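Local coordinates for protein proteasome chaperone 4 (Saccharomyces cerevisiae, PDB 2Z5B) that pairs with a partner chaperone, IRC25, to assist assembly of the yeast 20S proteasome by promoting formation of its alpha-ring, at residues W119-L122 with P123-P127. Residues are numbered along the deposited sequence; the frame is centred on the assembly and turned at random.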
loop_
_atom_site.group_PDB
_atom_site.type_symbol
_atom_site.label_atom_id
_atom_site.label_comp_id
_atom_site.label_asym_id
_atom_site.label_seq_id
_atom_site.Cartn_x
_atom_site.Cartn_y
_atom_site.Cartn_z
ATOM N N TRP A 119 -6.109 -1.729 7.903
ATOM C CA TRP A 119 -6.251 -2.262 9.246
ATOM C C TRP A 119 -5.406 -3.537 9.354
ATOM O O TRP A 119 -5.597 -4.491 8.605
ATOM C CB TRP A 119 -7.715 -2.484 9.710
ATOM C CG TRP A 119 -7.682 -3.000 11.150
ATOM C CD1 TRP A 119 -7.657 -4.299 11.536
ATOM C CD2 TRP A 119 -7.550 -2.217 12.354
ATOM N NE1 TRP A 119 -7.546 -4.383 12.908
ATOM C CE2 TRP A 119 -7.476 -3.118 13.432
ATOM C CE3 TRP A 119 -7.492 -0.836 12.620
ATOM C CZ2 TRP A 119 -7.373 -2.691 14.769
ATOM C CZ3 TRP A 119 -7.384 -0.410 13.942
ATOM C CH2 TRP A 119 -7.325 -1.328 14.999
ATOM N N SER A 120 -4.430 -3.481 10.249
ATOM C CA SER A 120 -3.478 -4.553 10.500
ATOM C C SER A 120 -3.943 -5.322 11.732
ATOM O O SER A 120 -4.066 -4.744 12.805
ATOM C CB SER A 120 -2.081 -3.946 10.756
ATOM O OG SER A 120 -1.190 -4.925 11.287
ATOM N N SER A 121 -4.166 -6.626 11.571
ATOM C CA SER A 121 -4.691 -7.473 12.640
ATOM C C SER A 121 -3.613 -8.339 13.265
ATOM O O SER A 121 -3.021 -9.167 12.588
ATOM C CB SER A 121 -5.794 -8.383 12.097
ATOM O OG SER A 121 -6.928 -7.614 11.724
ATOM N N LEU A 122 -3.365 -8.140 14.556
ATOM C CA LEU A 122 -2.525 -9.062 15.310
ATOM C C LEU A 122 -3.016 -10.507 15.144
ATOM O O LEU A 122 -4.219 -10.750 15.022
ATOM C CB LEU A 122 -2.501 -8.691 16.802
ATOM C CG LEU A 122 -1.736 -7.431 17.228
ATOM C CD1 LEU A 122 -1.813 -7.213 18.750
ATOM C CD2 LEU A 122 -0.263 -7.457 16.767
ATOM N N PRO A 123 -2.090 -11.475 15.147
ATOM C CA PRO A 123 -2.547 -12.859 15.126
ATOM C C PRO A 123 -3.609 -13.100 16.203
ATOM O O PRO A 123 -4.544 -13.862 15.960
ATOM C CB PRO A 123 -1.268 -13.636 15.439
ATOM C CG PRO A 123 -0.198 -12.784 14.827
ATOM C CD PRO A 123 -0.616 -11.385 15.143
ATOM N N SER A 124 -3.497 -12.395 17.336
ATOM C CA SER A 124 -4.337 -12.610 18.530
ATOM C C SER A 124 -5.618 -11.776 18.588
ATOM O O SER A 124 -6.436 -11.930 19.505
ATOM C CB SER A 124 -3.520 -12.301 19.782
ATOM O OG SER A 124 -3.195 -10.923 19.790
ATOM N N GLU A 125 -5.782 -10.893 17.608
ATOM C CA GLU A 125 -6.892 -9.950 17.602
ATOM C C GLU A 125 -8.267 -10.569 17.789
ATOM O O GLU A 125 -8.655 -11.505 17.085
ATOM C CB GLU A 125 -6.889 -9.179 16.289
ATOM C CG GLU A 125 -7.885 -8.072 16.231
ATOM C CD GLU A 125 -7.786 -7.379 14.915
ATOM O OE1 GLU A 125 -8.323 -7.922 13.927
ATOM O OE2 GLU A 125 -7.118 -6.328 14.873
ATOM N N ASP A 126 -9.006 -9.994 18.728
ATOM C CA ASP A 126 -10.441 -10.175 18.818
ATOM C C ASP A 126 -11.066 -8.873 18.267
ATOM O O ASP A 126 -11.021 -7.843 18.934
ATOM C CB ASP A 126 -10.818 -10.399 20.291
ATOM C CG ASP A 126 -12.311 -10.403 20.535
ATOM O OD1 ASP A 126 -13.098 -10.410 19.560
ATOM O OD2 ASP A 126 -12.694 -10.386 21.732
ATOM N N PRO A 127 -11.635 -8.900 17.048
ATOM C CA PRO A 127 -12.197 -7.644 16.520
ATOM C C PRO A 127 -13.335 -6.974 17.333
ATOM O O PRO A 127 -13.676 -5.826 17.042
ATOM C CB PRO A 127 -12.682 -8.026 15.118
ATOM C CG PRO A 127 -11.924 -9.247 14.759
ATOM C CD PRO A 127 -11.779 -9.999 16.082
HETATM O O HOH W 1 -4.515 -5.420 15.428
#
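Glu125 reaches back toward the end of the strand the chain has just left, and gives one carboxylate oxygen to each of two residues on it. Its OE2 takes the indole N-H of Trp119 (NE1 to OE2 2.8 Å, N-H...O angle 157°), lying almost in the ring plane at the edge of the indole. OE1 accepts the hydroxyl of Ser121, with 2.6 Å between Ser121 OG and Glu125 OE1. Both bonds arrive on the syn sides of the carboxylate but tilted from its plane, which is turned 31° from the indole. The reach comes from CG standing anti to the backbone N of Glu125 (chi1 -173°) and an extended chain beyond it. A bound water is a second partner for OE2, donating to it and to Ser120 O while accepting from Leu122 N, 3.1 Å from the water oxygen.

Leu122 opens a type I beta turn that Glu125 closes: Glu125 N donates to Leu122 O at 3.0 Å, from well above the carbonyl plane. Within the turn Leu122 CB lies 3.7 Å from Pro123 CD and 3.8 Å from Ser124 OG. An alanine in place of Glu125 would probably leave the indole N-H of Trp119 without its acceptor and the turn tied back to the strand less firmly.

Ser121 OG also bonds Ser60 of strand 58-67. Phe47 of strand 41-47 meets Trp119 edge-to-face and touches Leu122, which also packs on Gln49 and Ser57. Trp119 and Glu125 both touch Ile96 of helix 94-111 and Leu130 of helix 128-132, so strand end and turn both pack against these helices.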